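Local coordinates for cellulose biosynthesis protein BcsG (Salmonella typhimurium LT2, PDB 5OLT), which is required for cellulose biosynthesis and is represented here by its zinc-binding extramembrane domain, a member of the alkaline phosphatase family, at residues A[65-70]-A[264-269]; A[69-74]-A[289-294]; A[99-104]-A[281-286]; A[217-222]-A[236-241]. All coordinates share one frame; numbering follows the deposited sequence.

From the N terminus, strand 60-66 leads into residues 65-74, from which two contacts start: interaction 1 closes a long loop onto the end of strand 259-265, and interaction 2 a slightly longer one onto helix 287-290 and strand 291-299. They share L69 and S70. Residues 99-104, which lead into helix 102-110, are met through interaction 3 by the 281-286 loop; this closure nests within that of interaction 2 and crosses that of interaction 1. Interaction 4 is local, joining the turn after strand 210-216 to helix 234-255, and lies inside the other three. Interactions 1 and 3 meet at the zinc ion, with H220 of interaction 4 close by.

Interaction 1 of 4, residues A[65-70]-A[264-269]; sequences NICSLS and VPEHGG. With ZN (zinc ion), chain B.
The carbonyl oxygen of I66 is approached by two groups of the other segment. E266 N donates to I66 O over 2.9 Å with an N-H...O angle of 162°, from above the carbonyl plane, and P265 CA adds a bent, weaker CA-H...O contact to I66 O at 3.2 Å. Just beyond this point C67, E266 and H267 direct their side chains to one zinc ion. C67 SG, anti to its backbone N (chi1 -179°), binds zinc at 2.3 Å. With the E266 chain extended beyond CG, CD is carried out from the backbone, and OE1 binds zinc at 1.9 Å, while the second oxygen, OE2, is hydrogen-bonded to N215. H267 NE2 is the third ligand from the two segments, at 2.1 Å from zinc. The opposite nitrogen of the same ring, H267 ND1, donates to G268 O over 2.7 Å, with that oxygen only 6° out of the ring plane, which fixes the ring's rotation. S102 completes the protein ligands, with a more distant water. The backbone oxygen of H267 looks back to the first segment, accepting L69 N at 2.9 Å. Nearby packing is close: P265 CB lies 3.0 Å from L69 O, a buried oxygen for which the model offers no hydrogen-bonding partner. A zinc site in loops at the C-terminal ends of parallel strands matches the alkaline phosphatase family. Strands 60-66 and 259-265 are adjacent in the central sheet; helix 102-110 packs on N65, V264 and E266, helix 234-255 on I66 and L69, and strand 291-299 flanks P265.

Interaction 2 of 4, residues A[69-74]-A[289-294]; sequences LSWSDV and ITNVPA
S70 and V292 bring their CA atoms within 4.1 Å, at the point where the first turn of helix 71-76 runs past the beginning of strand 291-299. The backbones are joined by W71 N, which donates to N291 O over 3.0 Å at an N-H...O angle of 162°. N291 O also accepts from a water, 2.7 Å away, that in turn takes the N-H of S72, so this one carbonyl serves two successive amides, W71 directly and S72 through water. The helix start is organised by a capping box: D73 N donates to S70 OG at 3.1 Å, and S70 N returns a bond to D73 OD2 at 2.9 Å, reaching it from above the carboxylate plane. D73 OD2 also accepts from G269 N, which ties the helix start to the loop after strand 259-265. The apolar part of the contact is a CH-pi interaction. P293 CB sits 3.5 Å from the centroid of the six-membered ring of W71 and 15° off its normal, hence over the face. The indole and proline side chains slide past each other in opposite directions. P293 also meets the leucine ahead of the helix, with L69 CG 4.0 Å from P293 CG. At the indole edge, near the ring plane, a second water lies 2.6 Å from V292 O and takes a weak bond from W71 NE1, which also makes a weak bond to F92 O.

Interaction 3 of 4, residues A[99-104]-A[281-286]; sequences TSYSGP and LRDIPS. With ZN (zinc ion), chain B; CIT (citric acid), chain D.
T99 opens the contact with its backbone, its C atom 4.1 Å from P285 CB, as the chain approaches the N terminus of helix 102-110. A serine ligating zinc at a helix start recalls the alkaline phosphatase family, in which the nucleophilic Ser or Thr holds such a place. S100 exchanges two bonds with R282, in opposite directions. S100 OG donates to R282 O at 2.6 Å, and it is also hydrogen-bonded to N357; S100 O accepts R282 NH1 at 2.9 Å, lying 13° out of the guanidinium plane. Y101 crosses D283 obliquely, its OH donating to D283 OD1 over 2.5 Å on the anti lone pair, with ring and carboxylate planes 63° apart. S102 OG binds zinc at 2.0 Å, while S102 N and G103 N, the amides of the helix start, donate to two carboxylates of a citrate probably taken up from the crystallisation liquor. The R282 chain is extended from CG to NE, and the guanidinium at its end meets the same citrate. There R282 NH1, already bonded to S100 O, gives a nearly straight bond to citrate O6, 2.8 Å long at 174°.

Interaction 4 of 4, residues A[217-222]-A[236-241]; sequences LPLHDG and IRAQKL
L219 and L241 cross at about a right angle, with L219 CD1 4.0 Å from L241 CD2. The other branch of the same leucine lies against the helix backbone, L219 CD2 coming to 3.6 Å from A238 N and also touching the CB atoms of R237 and A238. P218 widens the apolar patch, its CG 4.3 Å from L241 CD2, and I66 of strand 60-66 touches both leucines. P218 and L219 are the central residues of a type I beta turn from L217 to H220, closed by a bond from H220 N to L217 O. The turn presents its carbonyls to R237, whose chain bends at chi3 (-76°). R237 NH1 donates to P218 O over 2.8 Å at 159°, on a lone pair and close to the guanidinium plane. The same nitrogen reaches H220 O at 2.9 Å in a more bent bond, from 52° above that carbonyl's plane. A water links R237 NH2 to L219 O, and weak bonds run from the guanidinium to A232 O and D233 O. At the outer edge D221 O lies in the ring plane of H220 and accepts H220 ND1 at 2.7 Å; NE2 is hydrogen-bonded to a bound citrate, probably from the crystallisation liquor. A buried guanidinium held by carbonyl oxygens, with the D221 carboxylate near but not in contact, would probably be stabilised by their dipoles, and this grip is consistent with a fixed path for the loop carrying H220 to the zinc pocket.

Interaction 1 of 4, residues A[65-70]-A[264-269]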
loop_
_atom_site.group_PDB
_atom_site.type_symbol
_atom_site.label_atom_id
_atom_site.label_comp_id
_atom_site.label_asym_id
_atom_site.label_seq_id
_atom_site.Cartn_x
_atom_site.Cartn_y
_atom_site.Cartn_z
ATOM N N ASN A 65 5.819 -3.336 -2.323
ATOM C CA ASN A 65 5.491 -2.992 -0.952
ATOM C C ASN A 65 6.799 -2.716 -0.213
ATOM O O ASN A 65 7.628 -3.606 -0.045
ATOM C CB ASN A 65 4.705 -4.184 -0.365
ATOM C CG ASN A 65 4.227 -3.956 1.040
ATOM O OD1 ASN A 65 3.667 -2.887 1.385
ATOM N ND2 ASN A 65 4.401 -4.969 1.867
ATOM N N ILE A 66 7.003 -1.453 0.153
ATOM C CA ILE A 66 8.317 -0.981 0.606
ATOM C C ILE A 66 8.316 -0.707 2.094
ATOM O O ILE A 66 7.531 0.114 2.577
ATOM C CB ILE A 66 8.716 0.316 -0.141
ATOM C CG1 ILE A 66 8.748 0.075 -1.663
ATOM C CG2 ILE A 66 10.060 0.867 0.384
ATOM C CD1 ILE A 66 8.885 1.345 -2.484
ATOM N N CYS A 67 9.207 -1.384 2.817
ATOM C CA CYS A 67 9.352 -1.137 4.256
ATOM C C CYS A 67 9.956 0.254 4.500
ATOM O O CYS A 67 10.872 0.659 3.787
ATOM C CB CYS A 67 10.246 -2.246 4.855
ATOM S SG CYS A 67 10.524 -2.149 6.658
ATOM N N SER A 68 9.463 0.951 5.538
ATOM C CA SER A 68 10.188 2.107 6.094
ATOM C C SER A 68 10.315 3.292 5.124
ATOM O O SER A 68 11.411 3.844 4.954
ATOM C CB SER A 68 11.564 1.686 6.649
ATOM O OG SER A 68 11.394 0.722 7.682
ATOM N N LEU A 69 9.176 3.715 4.560
ATOM C CA LEU A 69 9.117 4.830 3.619
ATOM C C LEU A 69 7.798 5.564 3.835
ATOM O O LEU A 69 6.742 5.071 3.420
ATOM C CB LEU A 69 9.233 4.300 2.175
ATOM C CG LEU A 69 9.106 5.405 1.102
ATOM C CD1 LEU A 69 10.214 6.421 1.250
ATOM C CD2 LEU A 69 9.169 4.728 -0.275
ATOM N N SER A 70 7.871 6.756 4.420
ATOM C CA SER A 70 6.704 7.670 4.511
ATOM C C SER A 70 7.010 8.992 3.823
ATOM O O SER A 70 8.169 9.290 3.504
ATOM C CB SER A 70 6.358 7.939 5.977
ATOM O OG SER A 70 7.409 8.708 6.570
ATOM N N VAL A 264 3.300 0.816 -2.814
ATOM C CA VAL A 264 2.592 1.151 -1.563
ATOM C C VAL A 264 3.476 0.761 -0.393
ATOM O O VAL A 264 3.744 -0.434 -0.150
ATOM C CB VAL A 264 1.209 0.479 -1.503
ATOM C CG1 VAL A 264 1.308 -0.992 -1.877
ATOM C CG2 VAL A 264 0.468 0.708 -0.176
ATOM N N PRO A 265 4.019 1.760 0.273
ATOM C CA PRO A 265 4.878 1.455 1.439
ATOM C C PRO A 265 4.082 0.850 2.583
ATOM O O PRO A 265 2.877 1.063 2.713
ATOM C CB PRO A 265 5.431 2.810 1.851
ATOM C CG PRO A 265 5.302 3.642 0.601
ATOM C CD PRO A 265 4.023 3.199 -0.047
ATOM N N GLU A 266 4.796 0.075 3.395
ATOM C CA GLU A 266 4.178 -0.539 4.583
ATOM C C GLU A 266 3.890 0.476 5.674
ATOM O O GLU A 266 2.882 0.366 6.385
ATOM C CB GLU A 266 5.178 -1.496 5.230
ATOM C CG GLU A 266 5.667 -2.699 4.433
ATOM C CD GLU A 266 6.796 -3.374 5.184
ATOM O OE1 GLU A 266 7.095 -2.907 6.312
ATOM O OE2 GLU A 266 7.383 -4.333 4.664
ATOM N N HIS A 267 4.839 1.402 5.880
ATOM C CA HIS A 267 4.871 2.338 7.035
ATOM C C HIS A 267 6.188 3.070 6.905
ATOM O O HIS A 267 7.108 2.596 6.193
ATOM C CB HIS A 267 4.882 1.560 8.412
ATOM C CG HIS A 267 6.063 0.638 8.558
ATOM N ND1 HIS A 267 7.323 1.096 8.898
ATOM C CD2 HIS A 267 6.191 -0.689 8.313
ATOM C CE1 HIS A 267 8.187 0.088 8.828
ATOM N NE2 HIS A 267 7.524 -1.013 8.497
ATOM N N GLY A 268 6.302 4.179 7.618
ATOM C CA GLY A 268 7.531 4.942 7.599
ATOM C C GLY A 268 8.660 4.378 8.430
ATOM O O GLY A 268 8.469 3.522 9.293
ATOM N N GLY A 269 9.856 4.910 8.194
ATOM C CA GLY A 269 11.053 4.502 8.958
ATOM C C GLY A 269 11.335 5.340 10.182
ATOM O O GLY A 269 12.305 5.103 10.881
HETATM ZN ZN ZN B . 8.495 -2.624 7.586
HETATM O O HOH W 1 9.876 -2.821 9.660
#

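Interaction 2 of 4, residues A[69-74]-A[289-294]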
loop_
_atom_site.group_PDB
_atom_site.type_symbol
_atom_site.label_atom_id
_atom_site.label_comp_id
_atom_site.label_asym_id
_atom_site.label_seq_id
_atom_site.Cartn_x
_atom_site.Cartn_y
_atom_site.Cartn_z
ATOM N N LEU A 69 9.176 3.715 4.560
ATOM C CA LEU A 69 9.117 4.830 3.619
ATOM C C LEU A 69 7.798 5.564 3.835
ATOM O O LEU A 69 6.742 5.071 3.420
ATOM C CB LEU A 69 9.233 4.300 2.175
ATOM C CG LEU A 69 9.106 5.405 1.102
ATOM C CD1 LEU A 69 10.214 6.421 1.250
ATOM C CD2 LEU A 69 9.169 4.728 -0.275
ATOM N N SER A 70 7.871 6.756 4.420
ATOM C CA SER A 70 6.704 7.670 4.511
ATOM C C SER A 70 7.010 8.992 3.823
ATOM O O SER A 70 8.169 9.290 3.504
ATOM C CB SER A 70 6.358 7.939 5.977
ATOM O OG SER A 70 7.409 8.708 6.570
ATOM N N TRP A 71 5.978 9.806 3.619
ATOM C CA TRP A 71 6.239 11.147 3.097
ATOM C C TRP A 71 7.167 11.934 3.993
ATOM O O TRP A 71 8.016 12.669 3.472
ATOM C CB TRP A 71 4.958 11.937 2.875
ATOM C CG TRP A 71 4.204 11.553 1.624
ATOM C CD1 TRP A 71 2.898 11.084 1.555
ATOM C CD2 TRP A 71 4.631 11.690 0.251
ATOM N NE1 TRP A 71 2.506 10.902 0.248
ATOM C CE2 TRP A 71 3.549 11.245 -0.582
ATOM C CE3 TRP A 71 5.827 12.109 -0.359
ATOM C CZ2 TRP A 71 3.634 11.241 -1.996
ATOM C CZ3 TRP A 71 5.928 12.051 -1.756
ATOM C CH2 TRP A 71 4.835 11.625 -2.559
ATOM N N SER A 72 7.021 11.815 5.328
ATOM C CA SER A 72 7.907 12.490 6.242
ATOM C C SER A 72 9.373 12.074 6.009
ATOM O O SER A 72 10.285 12.901 6.075
ATOM C CB SER A 72 7.491 12.164 7.663
ATOM O OG SER A 72 8.328 12.818 8.569
ATOM N N ASP A 73 9.594 10.783 5.755
ATOM C CA ASP A 73 10.950 10.324 5.490
ATOM C C ASP A 73 11.490 10.921 4.187
ATOM O O ASP A 73 12.653 11.319 4.144
ATOM C CB ASP A 73 11.020 8.808 5.342
ATOM C CG ASP A 73 10.533 8.020 6.558
ATOM O OD1 ASP A 73 10.628 8.505 7.715
ATOM O OD2 ASP A 73 10.096 6.862 6.315
ATOM N N VAL A 74 10.638 10.981 3.158
ATOM C CA VAL A 74 11.060 11.546 1.859
ATOM C C VAL A 74 11.466 13.022 2.064
ATOM O O VAL A 74 12.519 13.465 1.557
ATOM C CB VAL A 74 9.981 11.406 0.793
ATOM C CG1 VAL A 74 10.435 12.065 -0.514
ATOM C CG2 VAL A 74 9.653 9.942 0.559
ATOM N N ILE A 289 4.391 8.701 10.621
ATOM C CA ILE A 289 4.883 7.367 10.259
ATOM C C ILE A 289 3.952 6.699 9.236
ATOM O O ILE A 289 4.401 5.936 8.391
ATOM C CB ILE A 289 5.060 6.497 11.530
ATOM C CG1 ILE A 289 6.244 7.090 12.335
ATOM C CG2 ILE A 289 5.349 5.051 11.183
ATOM C CD1 ILE A 289 6.335 6.591 13.776
ATOM N N THR A 290 2.653 6.958 9.305
ATOM C CA THR A 290 1.709 6.183 8.509
ATOM C C THR A 290 1.220 6.896 7.231
ATOM O O THR A 290 0.576 6.242 6.422
ATOM C CB THR A 290 0.480 5.781 9.335
ATOM O OG1 THR A 290 -0.200 6.995 9.729
ATOM C CG2 THR A 290 0.928 4.984 10.568
ATOM N N ASN A 291 1.555 8.173 7.027
ATOM C CA ASN A 291 1.155 8.830 5.759
ATOM C C ASN A 291 2.248 8.534 4.712
ATOM O O ASN A 291 3.343 9.098 4.785
ATOM C CB ASN A 291 1.010 10.317 5.990
ATOM C CG ASN A 291 0.656 11.036 4.720
ATOM O OD1 ASN A 291 0.028 10.451 3.839
ATOM N ND2 ASN A 291 1.106 12.299 4.596
ATOM N N VAL A 292 1.959 7.601 3.792
ATOM C CA VAL A 292 2.977 7.031 2.915
ATOM C C VAL A 292 2.717 7.341 1.449
ATOM O O VAL A 292 1.559 7.477 1.040
ATOM C CB VAL A 292 3.094 5.500 3.131
ATOM C CG1 VAL A 292 3.481 5.163 4.577
ATOM C CG2 VAL A 292 1.811 4.738 2.740
ATOM N N PRO A 293 3.799 7.419 0.640
ATOM C CA PRO A 293 3.626 7.712 -0.797
ATOM C C PRO A 293 3.233 6.507 -1.613
ATOM O O PRO A 293 4.081 5.710 -2.018
ATOM C CB PRO A 293 5.025 8.207 -1.212
ATOM C CG PRO A 293 5.983 7.506 -0.279
ATOM C CD PRO A 293 5.226 7.499 1.065
ATOM N N ALA A 294 1.951 6.381 -1.895
ATOM C CA ALA A 294 1.473 5.310 -2.734
ATOM C C ALA A 294 1.217 5.844 -4.138
ATOM O O ALA A 294 0.708 6.963 -4.323
ATOM C CB ALA A 294 0.195 4.743 -2.138
HETATM O O HOH W 2 0.082 9.675 1.134
HETATM O O HOH W 3 4.521 10.902 6.449
#

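Interaction 3 of 4, residues A[99-104]-A[281-286]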
loop_
_atom_site.group_PDB
_atom_site.type_symbol
_atom_site.label_atom_id
_atom_site.label_comp_id
_atom_site.label_asym_id
_atom_site.label_seq_id
_atom_site.Cartn_x
_atom_site.Cartn_y
_atom_site.Cartn_z
ATOM N N THR A 99 -0.837 1.228 10.176
ATOM C CA THR A 99 0.010 0.558 11.183
ATOM C C THR A 99 1.422 1.008 10.999
ATOM O O THR A 99 1.764 1.614 9.949
ATOM C CB THR A 99 -0.089 -0.979 11.016
ATOM O OG1 THR A 99 0.698 -1.614 12.032
ATOM C CG2 THR A 99 0.392 -1.423 9.634
ATOM N N SER A 100 2.257 0.765 12.013
ATOM C CA SER A 100 3.667 1.097 11.868
ATOM C C SER A 100 4.589 -0.116 11.913
ATOM O O SER A 100 5.814 0.086 11.982
ATOM C CB SER A 100 4.089 2.159 12.851
ATOM O OG SER A 100 3.830 1.774 14.190
ATOM N N TYR A 101 4.027 -1.333 11.817
ATOM C CA TYR A 101 4.838 -2.559 11.800
ATOM C C TYR A 101 4.676 -3.302 10.493
ATOM O O TYR A 101 3.619 -3.234 9.859
ATOM C CB TYR A 101 4.437 -3.478 12.963
ATOM C CG TYR A 101 4.758 -2.946 14.364
ATOM C CD1 TYR A 101 5.907 -2.198 14.628
ATOM C CD2 TYR A 101 3.940 -3.292 15.426
ATOM C CE1 TYR A 101 6.204 -1.756 15.929
ATOM C CE2 TYR A 101 4.238 -2.902 16.728
ATOM C CZ TYR A 101 5.362 -2.130 16.970
ATOM O OH TYR A 101 5.610 -1.752 18.296
ATOM N N SER A 102 5.728 -4.036 10.100
ATOM C CA SER A 102 5.761 -4.643 8.778
ATOM C C SER A 102 4.743 -5.751 8.569
ATOM O O SER A 102 4.051 -5.775 7.539
ATOM C CB SER A 102 7.148 -5.240 8.521
ATOM O OG SER A 102 8.170 -4.263 8.680
ATOM N N GLY A 103 4.633 -6.672 9.541
ATOM C CA GLY A 103 3.710 -7.802 9.378
ATOM C C GLY A 103 2.275 -7.359 9.203
ATOM O O GLY A 103 1.626 -7.706 8.212
ATOM N N PRO A 104 1.780 -6.530 10.129
ATOM C CA PRO A 104 0.400 -6.069 9.983
ATOM C C PRO A 104 0.205 -5.241 8.713
ATOM O O PRO A 104 -0.875 -5.312 8.121
ATOM C CB PRO A 104 0.176 -5.205 11.217
ATOM C CG PRO A 104 1.278 -5.489 12.134
ATOM C CD PRO A 104 2.371 -6.214 11.447
ATOM N N LEU A 281 12.266 5.076 16.335
ATOM C CA LEU A 281 11.238 4.368 17.135
ATOM C C LEU A 281 9.880 4.600 16.506
ATOM O O LEU A 281 9.506 5.725 16.189
ATOM C CB LEU A 281 11.228 4.825 18.586
ATOM C CG LEU A 281 11.858 3.811 19.532
ATOM C CD1 LEU A 281 13.300 3.478 19.159
ATOM C CD2 LEU A 281 11.759 4.266 20.956
ATOM N N ARG A 282 9.106 3.521 16.405
ATOM C CA ARG A 282 7.802 3.595 15.687
ATOM C C ARG A 282 6.774 2.664 16.342
ATOM O O ARG A 282 5.948 2.069 15.686
ATOM C CB ARG A 282 7.996 3.360 14.170
ATOM C CG ARG A 282 8.768 2.104 13.843
ATOM C CD ARG A 282 8.810 1.927 12.334
ATOM N NE ARG A 282 9.837 0.950 11.977
ATOM C CZ ARG A 282 9.669 -0.364 11.876
ATOM N NH1 ARG A 282 8.484 -0.948 12.059
ATOM N NH2 ARG A 282 10.745 -1.128 11.612
ATOM N N ASP A 283 6.810 2.564 17.674
ATOM C CA ASP A 283 5.820 1.715 18.356
ATOM C C ASP A 283 4.435 2.328 18.403
ATOM O O ASP A 283 3.449 1.601 18.581
ATOM C CB ASP A 283 6.324 1.337 19.757
ATOM C CG ASP A 283 7.630 0.566 19.652
ATOM O OD1 ASP A 283 7.684 -0.470 18.909
ATOM O OD2 ASP A 283 8.618 1.054 20.186
ATOM N N ILE A 284 4.359 3.648 18.274
ATOM C CA ILE A 284 3.075 4.333 18.140
ATOM C C ILE A 284 2.919 4.737 16.679
ATOM O O ILE A 284 3.799 5.386 16.118
ATOM C CB ILE A 284 2.980 5.551 19.071
ATOM C CG1 ILE A 284 3.171 5.121 20.561
ATOM C CG2 ILE A 284 1.660 6.283 18.869
ATOM C CD1 ILE A 284 2.126 4.129 21.065
ATOM N N PRO A 285 1.813 4.327 16.030
ATOM C CA PRO A 285 1.675 4.583 14.568
ATOM C C PRO A 285 1.163 6.005 14.315
ATOM O O PRO A 285 -0.025 6.246 14.039
ATOM C CB PRO A 285 0.707 3.492 14.129
ATOM C CG PRO A 285 -0.189 3.320 15.337
ATOM C CD PRO A 285 0.720 3.475 16.549
ATOM N N SER A 286 2.076 6.955 14.499
ATOM C CA SER A 286 1.757 8.365 14.347
ATOM C C SER A 286 1.422 8.734 12.908
ATOM O O SER A 286 1.800 8.015 11.981
ATOM C CB SER A 286 2.964 9.178 14.805
ATOM O OG SER A 286 3.990 9.025 13.837
HETATM ZN ZN ZN B . 8.495 -2.624 7.586
HETATM C C1 CIT D . 6.474 -6.521 13.016
HETATM O O1 CIT D . 6.482 -6.686 11.791
HETATM O O2 CIT D . 5.539 -7.010 13.694
HETATM C C2 CIT D . 7.558 -5.726 13.748
HETATM C C3 CIT D . 8.911 -5.483 13.042
HETATM O O7 CIT D . 9.628 -6.684 12.725
HETATM C C4 CIT D . 9.798 -4.674 14.013
HETATM C C5 CIT D . 11.203 -4.363 13.514
HETATM O O3 CIT D . 11.354 -3.962 12.346
HETATM O O4 CIT D . 12.194 -4.454 14.283
HETATM C C6 CIT D . 8.737 -4.766 11.730
HETATM O O5 CIT D . 9.258 -5.228 10.647
HETATM O O6 CIT D . 8.082 -3.711 11.750
HETATM O O HOH W 1 9.876 -2.821 9.660
#

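Interaction 4 of 4, residues A[217-222]-A[236-241]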
loop_
_atom_site.group_PDB
_atom_site.type_symbol
_atom_site.label_atom_id
_atom_site.label_comp_id
_atom_site.label_asym_id
_atom_site.label_seq_id
_atom_site.Cartn_x
_atom_site.Cartn_y
_atom_site.Cartn_z
ATOM N N LEU A 217 12.990 -4.544 1.572
ATOM C CA LEU A 217 13.551 -4.173 2.862
ATOM C C LEU A 217 14.750 -3.177 2.893
ATOM O O LEU A 217 15.263 -2.919 3.983
ATOM C CB LEU A 217 14.047 -5.515 3.503
ATOM C CG LEU A 217 14.087 -5.595 5.013
ATOM C CD1 LEU A 217 12.670 -5.480 5.580
ATOM C CD2 LEU A 217 14.739 -6.902 5.456
ATOM N N PRO A 218 15.203 -2.596 1.749
ATOM C CA PRO A 218 16.481 -1.872 1.875
ATOM C C PRO A 218 16.456 -0.660 2.803
ATOM O O PRO A 218 17.512 -0.284 3.323
ATOM C CB PRO A 218 16.786 -1.452 0.440
ATOM C CG PRO A 218 15.446 -1.303 -0.187
ATOM C CD PRO A 218 14.653 -2.466 0.382
ATOM N N LEU A 219 15.282 -0.052 3.004
ATOM C CA LEU A 219 15.212 1.167 3.812
ATOM C C LEU A 219 15.058 0.859 5.296
ATOM O O LEU A 219 15.032 1.772 6.103
ATOM C CB LEU A 219 14.068 2.065 3.326
ATOM C CG LEU A 219 14.153 2.392 1.837
ATOM C CD1 LEU A 219 13.013 3.365 1.509
ATOM C CD2 LEU A 219 15.511 2.944 1.391
ATOM N N HIS A 220 14.972 -0.430 5.675
ATOM C CA HIS A 220 14.860 -0.751 7.102
ATOM C C HIS A 220 16.095 -0.306 7.877
ATOM O O HIS A 220 17.211 -0.387 7.390
ATOM C CB HIS A 220 14.662 -2.249 7.279
ATOM C CG HIS A 220 14.228 -2.652 8.673
ATOM N ND1 HIS A 220 15.057 -2.581 9.788
ATOM C CD2 HIS A 220 13.050 -3.132 9.119
ATOM C CE1 HIS A 220 14.412 -3.043 10.844
ATOM N NE2 HIS A 220 13.195 -3.393 10.463
ATOM N N ASP A 221 15.882 0.172 9.107
ATOM C CA ASP A 221 16.985 0.560 9.976
ATOM C C ASP A 221 18.008 -0.595 10.143
ATOM O O ASP A 221 17.648 -1.779 10.144
ATOM C CB ASP A 221 16.440 1.001 11.343
ATOM C CG ASP A 221 17.389 1.943 12.068
ATOM O OD1 ASP A 221 18.478 2.319 11.513
ATOM O OD2 ASP A 221 17.025 2.307 13.207
ATOM N N GLY A 222 19.276 -0.230 10.249
ATOM C CA GLY A 222 20.308 -1.212 10.547
ATOM C C GLY A 222 20.953 -1.877 9.352
ATOM O O GLY A 222 21.861 -2.670 9.523
ATOM N N ILE A 236 20.985 7.813 1.091
ATOM C CA ILE A 236 21.725 7.067 0.078
ATOM C C ILE A 236 20.953 5.828 -0.365
ATOM O O ILE A 236 20.803 5.583 -1.574
ATOM C CB ILE A 236 23.120 6.659 0.619
ATOM C CG1 ILE A 236 23.996 7.903 0.842
ATOM C CG2 ILE A 236 23.814 5.620 -0.289
ATOM C CD1 ILE A 236 24.448 8.625 -0.443
ATOM N N ARG A 237 20.398 5.099 0.608
ATOM C CA ARG A 237 19.613 3.915 0.269
ATOM C C ARG A 237 18.346 4.262 -0.484
ATOM O O ARG A 237 17.925 3.526 -1.392
ATOM C CB ARG A 237 19.326 3.096 1.518
ATOM C CG ARG A 237 20.591 2.413 2.056
ATOM C CD ARG A 237 20.248 1.658 3.314
ATOM N NE ARG A 237 20.093 2.585 4.427
ATOM C CZ ARG A 237 19.264 2.415 5.456
ATOM N NH1 ARG A 237 18.355 1.430 5.433
ATOM N NH2 ARG A 237 19.268 3.290 6.456
ATOM N N ALA A 238 17.703 5.359 -0.077
ATOM C CA ALA A 238 16.434 5.749 -0.732
ATOM C C ALA A 238 16.708 6.240 -2.145
ATOM O O ALA A 238 15.997 5.844 -3.072
ATOM C CB ALA A 238 15.708 6.787 0.104
ATOM N N GLN A 239 17.756 7.068 -2.343
ATOM C CA GLN A 239 18.137 7.455 -3.692
ATOM C C GLN A 239 18.431 6.227 -4.563
ATOM O O GLN A 239 17.998 6.181 -5.728
ATOM C CB GLN A 239 19.365 8.371 -3.610
ATOM C CG GLN A 239 19.901 8.777 -4.982
ATOM C CD GLN A 239 19.067 9.832 -5.695
ATOM O OE1 GLN A 239 18.437 10.707 -5.045
ATOM N NE2 GLN A 239 19.091 9.799 -7.040
ATOM N N LYS A 240 19.187 5.260 -4.027
ATOM C CA LYS A 240 19.521 4.056 -4.772
ATOM C C LYS A 240 18.261 3.310 -5.170
ATOM O O LYS A 240 18.107 2.901 -6.322
ATOM C CB LYS A 240 20.429 3.162 -3.915
ATOM C CG LYS A 240 20.752 1.794 -4.516
ATOM C CD LYS A 240 21.763 1.094 -3.622
ATOM C CE LYS A 240 22.165 -0.293 -4.109
ATOM N NZ LYS A 240 23.330 -0.274 -4.999
ATOM N N LEU A 241 17.336 3.144 -4.217
ATOM C CA LEU A 241 16.077 2.457 -4.513
ATOM C C LEU A 241 15.273 3.200 -5.580
ATOM O O LEU A 241 14.765 2.585 -6.520
ATOM C CB LEU A 241 15.234 2.327 -3.233
ATOM C CG LEU A 241 13.828 1.732 -3.449
ATOM C CD1 LEU A 241 13.866 0.323 -4.066
ATOM C CD2 LEU A 241 13.067 1.734 -2.135
HETATM O O HOH W 4 16.780 3.191 8.094
#